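Local atomic coordinates of alternansucrase (Leuconostoc mesenteroides, PDB entry 6HVG), a protein that belongs to glycoside hydrolase family 70 and joins a barrel-type domain, with a bound calcium ion in the model, to choline-binding-type repeats. Residues Gly267-Gln270 and Lys275-Tyr278; Met441-Asp446 and Gln1269-Ala1274; Lys646-Ala651 and His1035-Leu1040. All coordinates share one frame; numbering follows the deposited sequence.

Interaction 1 lies in a choline-binding repeat, whereas interactions 2 and 3 both belong to the glycosyl hydrolase family 70 part of the chain. Along the sequence, interaction 1 closes before the other two open, and interaction 3 is nested inside the long loop that interaction 2 closes. None touches another: centre to centre, interactions 1 and 2 are about 61 Å apart, 2 and 3 about 65 Å, and 1 and 3 about 84 Å, on opposite sides of the chain's centre. The calcium ion, held by E575, D581, N625 and D1159, uses no residue of the three. Together they contrast an aromatic hairpin, a buried ring pair and a carboxylate between two helix starts.

Interaction 1: Gly267-Gln270 and Lys275-Tyr278; sequences GGFQ and KRIY
R276 and F269 meet early in a beta hairpin of a choline-binding repeat, formed by 268-270 and 277-279, the first two strands of a four-stranded antiparallel sheet, with 268-270 at its edge. The R276 chain leaves with CG anti to the backbone N (chi1 -178°) and runs extended as far as NE. This carries the guanidinium across F269: the side chains cross at about a right angle, yet the ring and guanidinium planes are only 10° apart. The overlap is nevertheless made by the methylene of F269: its CB sits over one guanidinium face and lies 3.5 Å from R276 NH2. Farther back along the chain, R276 CG approaches F269 CD2 at 3.8 Å. The charge itself is answered by other residues, D271 at NH1 and E291 on strand 286-293 at NE.

The next residue, I277, contributes mainly through its backbone. Its N donates to Q270 O at 3.1 Å, a nearly straight bond that joins the two arms, while its side chain turns to the face of the sheet shared with Q270.

Y278 returns to the face of F269 and gives the hairpin its aromatic character. The tyrosine presents an edge to the phenylalanine face in an edge-to-face pair, with centroids 4.8 Å apart and planes at 75°. Y278 CD2 is the leading atom, over the rim of the F269 ring and 3.4 Å from F269 CD1. A CH-pi contact adds to this, Y278 CB standing 4.0 Å from the centroid of the F269 ring.

One face of the tyrosine ring is meanwhile laid over G268 at the start of the hairpin, where G267 and G268 both face F279 in a G1 beta bulge. G268 N lies above that face, and Y278 OH reaches to 3.6 Å from G267 C.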
loop_
_atom_site.group_PDB
_atom_site.type_symbol
_atom_site.label_atom_id
_atom_site.label_comp_id
_atom_site.label_asym_id
_atom_site.label_seq_id
_atom_site.Cartn_x
_atom_site.Cartn_y
_atom_site.Cartn_z
ATOM N N GLY A 267 12.008 -35.609 -19.129
ATOM C CA GLY A 267 13.301 -35.462 -18.476
ATOM C C GLY A 267 14.108 -36.735 -18.556
ATOM O O GLY A 267 14.577 -37.239 -17.540
ATOM N N GLY A 268 14.267 -37.255 -19.769
ATOM C CA GLY A 268 15.147 -38.398 -19.983
ATOM C C GLY A 268 15.379 -38.802 -21.431
ATOM O O GLY A 268 14.603 -38.469 -22.319
ATOM N N PHE A 269 16.459 -39.534 -21.658
ATOM C CA PHE A 269 16.735 -40.131 -22.963
ATOM C C PHE A 269 15.881 -41.377 -23.172
ATOM O O PHE A 269 15.302 -41.924 -22.235
ATOM C CB PHE A 269 18.201 -40.535 -23.098
ATOM C CG PHE A 269 19.132 -39.383 -23.359
ATOM C CD1 PHE A 269 19.879 -38.819 -22.327
ATOM C CD2 PHE A 269 19.281 -38.891 -24.644
ATOM C CE1 PHE A 269 20.746 -37.777 -22.576
ATOM C CE2 PHE A 269 20.146 -37.848 -24.903
ATOM C CZ PHE A 269 20.871 -37.283 -23.863
ATOM N N GLN A 270 15.834 -41.830 -24.417
ATOM C CA GLN A 270 14.930 -42.893 -24.801
ATOM C C GLN A 270 15.325 -43.426 -26.159
ATOM O O GLN A 270 15.371 -42.667 -27.121
ATOM C CB GLN A 270 13.524 -42.311 -24.855
ATOM C CG GLN A 270 12.446 -43.272 -25.318
ATOM C CD GLN A 270 12.352 -44.505 -24.469
ATOM O OE1 GLN A 270 12.351 -45.604 -24.994
ATOM N NE2 GLN A 270 12.270 -44.329 -23.144
ATOM N N LYS A 275 17.585 -44.470 -33.144
ATOM C CA LYS A 275 18.094 -43.246 -32.536
ATOM C C LYS A 275 17.871 -43.189 -31.017
ATOM O O LYS A 275 17.193 -44.034 -30.403
ATOM C CB LYS A 275 17.391 -42.038 -33.199
ATOM C CG LYS A 275 17.111 -42.277 -34.687
ATOM C CD LYS A 275 17.000 -41.035 -35.538
ATOM C CE LYS A 275 16.692 -41.416 -36.985
ATOM N NZ LYS A 275 16.851 -40.248 -37.898
ATOM N N ARG A 276 18.462 -42.155 -30.435
ATOM C CA ARG A 276 18.364 -41.848 -29.006
ATOM C C ARG A 276 17.977 -40.389 -28.780
ATOM O O ARG A 276 18.738 -39.518 -29.140
ATOM C CB ARG A 276 19.728 -42.103 -28.376
ATOM C CG ARG A 276 19.801 -41.870 -26.872
ATOM C CD ARG A 276 21.039 -42.542 -26.312
ATOM N NE ARG A 276 21.158 -42.384 -24.865
ATOM C CZ ARG A 276 20.513 -43.112 -23.964
ATOM N NH1 ARG A 276 19.664 -44.066 -24.331
ATOM N NH2 ARG A 276 20.719 -42.875 -22.677
ATOM N N ILE A 277 16.796 -40.126 -28.222
ATOM C CA ILE A 277 16.286 -38.768 -28.122
ATOM C C ILE A 277 16.030 -38.356 -26.683
ATOM O O ILE A 277 15.456 -39.116 -25.914
ATOM C CB ILE A 277 14.917 -38.667 -28.830
ATOM C CG1 ILE A 277 15.014 -39.099 -30.291
ATOM C CG2 ILE A 277 14.346 -37.250 -28.766
ATOM C CD1 ILE A 277 13.683 -39.448 -30.925
ATOM N N TYR A 278 16.375 -37.130 -26.341
ATOM C CA TYR A 278 16.100 -36.633 -25.013
ATOM C C TYR A 278 14.785 -35.888 -25.075
ATOM O O TYR A 278 14.506 -35.174 -26.049
ATOM C CB TYR A 278 17.205 -35.707 -24.529
ATOM C CG TYR A 278 17.097 -35.372 -23.069
ATOM C CD1 TYR A 278 16.381 -34.255 -22.614
ATOM C CD2 TYR A 278 17.704 -36.181 -22.133
ATOM C CE1 TYR A 278 16.300 -33.966 -21.253
ATOM C CE2 TYR A 278 17.624 -35.907 -20.777
ATOM C CZ TYR A 278 16.936 -34.798 -20.348
ATOM O OH TYR A 278 16.881 -34.535 -19.014
#

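Interaction 2: Met441-Asp446 and Gln1269-Ala1274; sequences MTWWPD and QYFNIA
W443 and F1271 bring their rings together across more than 800 residues of sequence, joining two loops in the buried interior of the family 70 region. The pair is an offset edge-to-face stack: an edge of the phenylalanine is turned toward the indole face, the planes stand 89° apart, and the centroid of the F1271 ring is 5.5 Å from that of the six-membered W443 ring. One corner does the touching. F1271 CE2 lies 3.6 Å from W443 CZ2 and 3.9 Å from W443 CH2, with F1271 CZ close behind.

Each ring is steadied by a further layer. On the face of W443 turned from F1271, the chain folds back so that P445 N sits 3.4 Å above the indole plane, near its rim. NE1 of W443 is hydrogen-bonded to S1307 OG, and P1282 also packs against the indole. F1271 meets the ring of F1280 at a shallow angle, while its backbone pairs with that of L1262. Farther out, D446 occupies the N-cap of helix 447-462 and also bonds W1265 NE1, while N1272 closes an Asx turn by accepting from A1274 N.

With no hydrogen bond across the contact, the two loops are joined here by dispersion and the weak electrostatics of ring C-H groups against a pi face, the indole N-H having its own partner in S1307.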
loop_
_atom_site.group_PDB
_atom_site.type_symbol
_atom_site.label_atom_id
_atom_site.label_comp_id
_atom_site.label_asym_id
_atom_site.label_seq_id
_atom_site.Cartn_x
_atom_site.Cartn_y
_atom_site.Cartn_z
ATOM N N MET A 441 7.348 18.774 -33.882
ATOM C CA MET A 441 7.223 18.901 -35.342
ATOM C C MET A 441 8.565 19.242 -35.991
ATOM O O MET A 441 8.770 18.950 -37.169
ATOM C CB MET A 441 6.168 19.972 -35.689
ATOM C CG MET A 441 5.766 20.063 -37.164
ATOM S SD MET A 441 4.507 21.331 -37.510
ATOM C CE MET A 441 5.458 22.838 -37.316
ATOM N N THR A 442 9.461 19.850 -35.206
ATOM C CA THR A 442 10.710 20.445 -35.668
ATOM C C THR A 442 11.964 19.968 -34.934
ATOM O O THR A 442 13.054 20.006 -35.491
ATOM C CB THR A 442 10.602 21.970 -35.522
ATOM O OG1 THR A 442 9.584 22.442 -36.423
ATOM C CG2 THR A 442 11.937 22.671 -35.838
ATOM N N TRP A 443 11.839 19.531 -33.687
ATOM C CA TRP A 443 13.009 19.131 -32.896
ATOM C C TRP A 443 12.736 17.846 -32.124
ATOM O O TRP A 443 11.600 17.538 -31.825
ATOM C CB TRP A 443 13.396 20.257 -31.933
ATOM C CG TRP A 443 14.458 19.899 -30.965
ATOM C CD1 TRP A 443 15.798 20.133 -31.080
ATOM C CD2 TRP A 443 14.275 19.225 -29.720
ATOM N NE1 TRP A 443 16.464 19.640 -29.986
ATOM C CE2 TRP A 443 15.551 19.072 -29.135
ATOM C CE3 TRP A 443 13.160 18.714 -29.051
ATOM C CZ2 TRP A 443 15.740 18.436 -27.904
ATOM C CZ3 TRP A 443 13.349 18.077 -27.829
ATOM C CH2 TRP A 443 14.625 17.946 -27.268
ATOM N N TRP A 444 13.794 17.089 -31.847
ATOM C CA TRP A 444 13.708 15.864 -31.081
ATOM C C TRP A 444 14.944 15.758 -30.162
ATOM O O TRP A 444 16.001 16.289 -30.489
ATOM C CB TRP A 444 13.620 14.677 -32.066
ATOM C CG TRP A 444 12.493 14.855 -33.018
ATOM C CD1 TRP A 444 11.222 14.399 -32.864
ATOM C CD2 TRP A 444 12.501 15.606 -34.250
ATOM N NE1 TRP A 444 10.444 14.811 -33.917
ATOM C CE2 TRP A 444 11.206 15.555 -34.780
ATOM C CE3 TRP A 444 13.466 16.323 -34.937
ATOM C CZ2 TRP A 444 10.858 16.187 -35.982
ATOM C CZ3 TRP A 444 13.119 16.943 -36.131
ATOM C CH2 TRP A 444 11.834 16.871 -36.638
ATOM N N PRO A 445 14.822 15.058 -29.028
ATOM C CA PRO A 445 15.952 14.856 -28.142
ATOM C C PRO A 445 17.036 13.940 -28.702
ATOM O O PRO A 445 18.206 14.107 -28.365
ATOM C CB PRO A 445 15.319 14.242 -26.906
ATOM C CG PRO A 445 14.080 13.591 -27.385
ATOM C CD PRO A 445 13.596 14.428 -28.517
ATOM N N ASP A 446 16.652 12.996 -29.545
ATOM C CA ASP A 446 17.554 11.951 -30.060
ATOM C C ASP A 446 16.915 11.305 -31.313
ATOM O O ASP A 446 15.746 11.511 -31.609
ATOM C CB ASP A 446 17.841 10.897 -28.972
ATOM C CG ASP A 446 16.588 10.563 -28.117
ATOM O OD1 ASP A 446 15.633 9.968 -28.661
ATOM O OD2 ASP A 446 16.551 10.942 -26.920
ATOM N N GLN A 1269 22.764 19.928 -19.998
ATOM C CA GLN A 1269 22.114 21.153 -19.588
ATOM C C GLN A 1269 20.667 21.139 -20.059
ATOM O O GLN A 1269 20.366 20.637 -21.141
ATOM C CB GLN A 1269 22.851 22.354 -20.183
ATOM C CG GLN A 1269 22.339 23.702 -19.704
ATOM C CD GLN A 1269 23.112 24.847 -20.297
ATOM O OE1 GLN A 1269 24.035 24.646 -21.074
ATOM N NE2 GLN A 1269 22.723 26.063 -19.946
ATOM N N TYR A 1270 19.767 21.680 -19.237
ATOM C CA TYR A 1270 18.345 21.684 -19.568
ATOM C C TYR A 1270 18.022 22.950 -20.334
ATOM O O TYR A 1270 18.599 23.994 -20.076
ATOM C CB TYR A 1270 17.490 21.597 -18.300
ATOM C CG TYR A 1270 17.431 20.218 -17.619
ATOM C CD1 TYR A 1270 18.374 19.845 -16.667
ATOM C CD2 TYR A 1270 16.419 19.304 -17.904
ATOM C CE1 TYR A 1270 18.316 18.618 -16.033
ATOM C CE2 TYR A 1270 16.368 18.070 -17.273
ATOM C CZ TYR A 1270 17.312 17.751 -16.335
ATOM O OH TYR A 1270 17.278 16.530 -15.727
ATOM N N PHE A 1271 17.100 22.879 -21.275
ATOM C CA PHE A 1271 16.750 24.085 -22.028
ATOM C C PHE A 1271 16.008 25.067 -21.136
ATOM O O PHE A 1271 15.205 24.667 -20.293
ATOM C CB PHE A 1271 15.926 23.740 -23.288
ATOM C CG PHE A 1271 16.603 22.736 -24.190
ATOM C CD1 PHE A 1271 17.827 23.042 -24.765
ATOM C CD2 PHE A 1271 16.059 21.482 -24.405
ATOM C CE1 PHE A 1271 18.478 22.129 -25.552
ATOM C CE2 PHE A 1271 16.708 20.562 -25.210
ATOM C CZ PHE A 1271 17.913 20.881 -25.780
ATOM N N ASN A 1272 16.285 26.353 -21.316
ATOM C CA ASN A 1272 15.597 27.397 -20.566
ATOM C C ASN A 1272 15.483 28.706 -21.338
ATOM O O ASN A 1272 16.368 29.047 -22.126
ATOM C CB ASN A 1272 16.295 27.637 -19.219
ATOM C CG ASN A 1272 15.363 28.248 -18.181
ATOM O OD1 ASN A 1272 15.205 29.456 -18.117
ATOM N ND2 ASN A 1272 14.720 27.407 -17.386
ATOM N N ILE A 1273 14.403 29.445 -21.079
ATOM C CA ILE A 1273 14.109 30.705 -21.790
ATOM C C ILE A 1273 13.613 31.845 -20.882
ATOM O O ILE A 1273 13.066 32.826 -21.365
ATOM C CB ILE A 1273 13.031 30.470 -22.857
ATOM C CG1 ILE A 1273 11.882 29.673 -22.246
ATOM C CG2 ILE A 1273 13.616 29.755 -24.070
ATOM C CD1 ILE A 1273 10.533 30.038 -22.787
ATOM N N ALA A 1274 13.818 31.730 -19.572
ATOM C CA ALA A 1274 13.201 32.652 -18.614
ATOM C C ALA A 1274 13.824 34.040 -18.668
ATOM O O ALA A 1274 13.113 35.047 -18.725
ATOM C CB ALA A 1274 13.280 32.087 -17.204
#

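Interaction 3: Lys646-Ala651 and His1035-Leu1040; sequences KSDANA and HSNAAL
D648 reaches from the first turn of helix 648-652 toward H1035 and N1037, and its carboxylate is shared between them. From CB, which points at the opposing segment, the chain places CG anti to the carbonyl carbon (chi1 -74°). That brings CG within 4.0 Å of N1037 ND2 and lets the two oxygens part company.

OD1 takes the histidine. H1035 ND1 donates to it at 3.1 Å, and OD1 accepts the N-H with its syn lone pair, the side of the other oxygen. The bond is bent, with an N-H...O angle of 146°, and the oxygen is tilted somewhat from the imidazole plane. A water adds a second route between the residues: it accepts from H1035 N at 2.8 Å and gives a weak bond to D648 OD1, at 3.4 Å.

OD2 takes the asparagine. The N1037 side chain comes to meet that of D648 from the opposite direction, and ND2 donates to OD2 at 3.0 Å, arriving from above the carboxylate plane (40° out of it).

Both donors are positioned by second partners. H1035 NE2 is hydrogen-bonded to D1030, and an imidazole set between two carboxylates would probably favour the doubly protonated form. N1037 is turned by its other amide atom: OD1 accepts from L1040 N at 3.0 Å, nearly along the C=O axis, which fixes the side on which ND2 emerges. In the facing segment S647 plays the matching part, its OG accepting from N650 N at 3.0 Å.

Two N-capped helix starts are thus joined by one carboxylate. The short helices 648-652 and 1038-1041 precede strands 657-658 and 1045-1047 of the parallel eight-stranded sheet, so the arrangement ties together distant connections of a TIM-type barrel through capping residues and a histidine-carboxylate pair.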
loop_
_atom_site.group_PDB
_atom_site.type_symbol
_atom_site.label_atom_id
_atom_site.label_comp_id
_atom_site.label_asym_id
_atom_site.label_seq_id
_atom_site.Cartn_x
_atom_site.Cartn_y
_atom_site.Cartn_z
ATOM N N LYS A 646 -3.696 22.730 33.971
ATOM C CA LYS A 646 -4.045 23.255 35.296
ATOM C C LYS A 646 -4.892 22.276 36.109
ATOM O O LYS A 646 -4.718 22.166 37.322
ATOM C CB LYS A 646 -4.812 24.590 35.197
ATOM C CG LYS A 646 -4.125 25.736 34.474
ATOM C CD LYS A 646 -2.963 26.367 35.238
ATOM C CE LYS A 646 -1.658 25.557 35.127
ATOM N NZ LYS A 646 -0.393 26.358 35.013
ATOM N N SER A 647 -5.825 21.598 35.445
ATOM C CA SER A 647 -6.742 20.664 36.113
ATOM C C SER A 647 -7.210 19.573 35.161
ATOM O O SER A 647 -7.095 19.711 33.957
ATOM C CB SER A 647 -7.970 21.420 36.644
ATOM O OG SER A 647 -8.844 21.795 35.586
ATOM N N ASP A 648 -7.772 18.508 35.715
ATOM C CA ASP A 648 -8.423 17.477 34.920
ATOM C C ASP A 648 -9.690 17.980 34.216
ATOM O O ASP A 648 -10.023 17.503 33.129
ATOM C CB ASP A 648 -8.773 16.264 35.794
ATOM C CG ASP A 648 -7.560 15.437 36.162
ATOM O OD1 ASP A 648 -6.468 15.665 35.569
ATOM O OD2 ASP A 648 -7.712 14.546 37.029
ATOM N N ALA A 649 -10.394 18.933 34.832
ATOM C CA ALA A 649 -11.604 19.500 34.237
ATOM C C ALA A 649 -11.289 20.309 32.972
ATOM O O ALA A 649 -12.031 20.252 31.989
ATOM C CB ALA A 649 -12.335 20.369 35.247
ATOM N N ASN A 650 -10.204 21.073 33.013
ATOM C CA ASN A 650 -9.738 21.823 31.839
ATOM C C ASN A 650 -9.261 20.891 30.722
ATOM O O ASN A 650 -9.628 21.054 29.563
ATOM C CB ASN A 650 -8.579 22.765 32.210
ATOM C CG ASN A 650 -9.018 23.950 33.039
ATOM O OD1 ASN A 650 -10.173 24.045 33.467
ATOM N ND2 ASN A 650 -8.096 24.868 33.266
ATOM N N ALA A 651 -8.416 19.932 31.099
ATOM C CA ALA A 651 -7.898 18.917 30.194
ATOM C C ALA A 651 -9.035 18.146 29.543
ATOM O O ALA A 651 -9.082 18.044 28.326
ATOM C CB ALA A 651 -6.969 17.962 30.942
ATOM N N HIS A 1035 -4.672 12.527 32.654
ATOM C CA HIS A 1035 -4.345 11.582 33.715
ATOM C C HIS A 1035 -5.349 10.455 33.689
ATOM O O HIS A 1035 -6.545 10.719 33.676
ATOM C CB HIS A 1035 -4.336 12.261 35.087
ATOM C CG HIS A 1035 -3.302 13.329 35.224
ATOM N ND1 HIS A 1035 -3.587 14.658 35.010
ATOM C CD2 HIS A 1035 -1.981 13.262 35.499
ATOM C CE1 HIS A 1035 -2.486 15.369 35.157
ATOM N NE2 HIS A 1035 -1.495 14.542 35.436
ATOM N N SER A 1036 -4.866 9.209 33.683
ATOM C CA SER A 1036 -5.757 8.066 33.658
ATOM C C SER A 1036 -6.309 7.910 35.057
ATOM O O SER A 1036 -5.567 7.611 35.996
ATOM C CB SER A 1036 -5.036 6.785 33.219
ATOM O OG SER A 1036 -5.980 5.761 32.902
ATOM N N ASN A 1037 -7.608 8.144 35.194
ATOM C CA ASN A 1037 -8.293 8.001 36.457
ATOM C C ASN A 1037 -9.779 7.816 36.212
ATOM O O ASN A 1037 -10.202 7.749 35.070
ATOM C CB ASN A 1037 -8.003 9.198 37.362
ATOM C CG ASN A 1037 -8.349 10.530 36.724
ATOM O OD1 ASN A 1037 -9.378 10.676 36.065
ATOM N ND2 ASN A 1037 -7.523 11.519 36.971
ATOM N N ALA A 1038 -10.566 7.736 37.280
ATOM C CA ALA A 1038 -12.001 7.469 37.157
ATOM C C ALA A 1038 -12.725 8.528 36.362
ATOM O O ALA A 1038 -13.678 8.217 35.645
ATOM C CB ALA A 1038 -12.624 7.327 38.527
ATOM N N ALA A 1039 -12.259 9.775 36.452
ATOM C CA ALA A 1039 -12.876 10.865 35.688
ATOM C C ALA A 1039 -12.639 10.718 34.199
ATOM O O ALA A 1039 -13.569 10.783 33.421
ATOM C CB ALA A 1039 -12.382 12.221 36.180
ATOM N N LEU A 1040 -11.391 10.514 33.795
ATOM C CA LEU A 1040 -11.080 10.318 32.378
ATOM C C LEU A 1040 -11.802 9.079 31.867
ATOM O O LEU A 1040 -12.340 9.106 30.773
ATOM C CB LEU A 1040 -9.577 10.187 32.163
ATOM C CG LEU A 1040 -9.064 10.277 30.730
ATOM C CD1 LEU A 1040 -9.497 11.556 30.062
ATOM C CD2 LEU A 1040 -7.546 10.205 30.689
HETATM O O HOH W 1 -7.087 14.040 32.624
#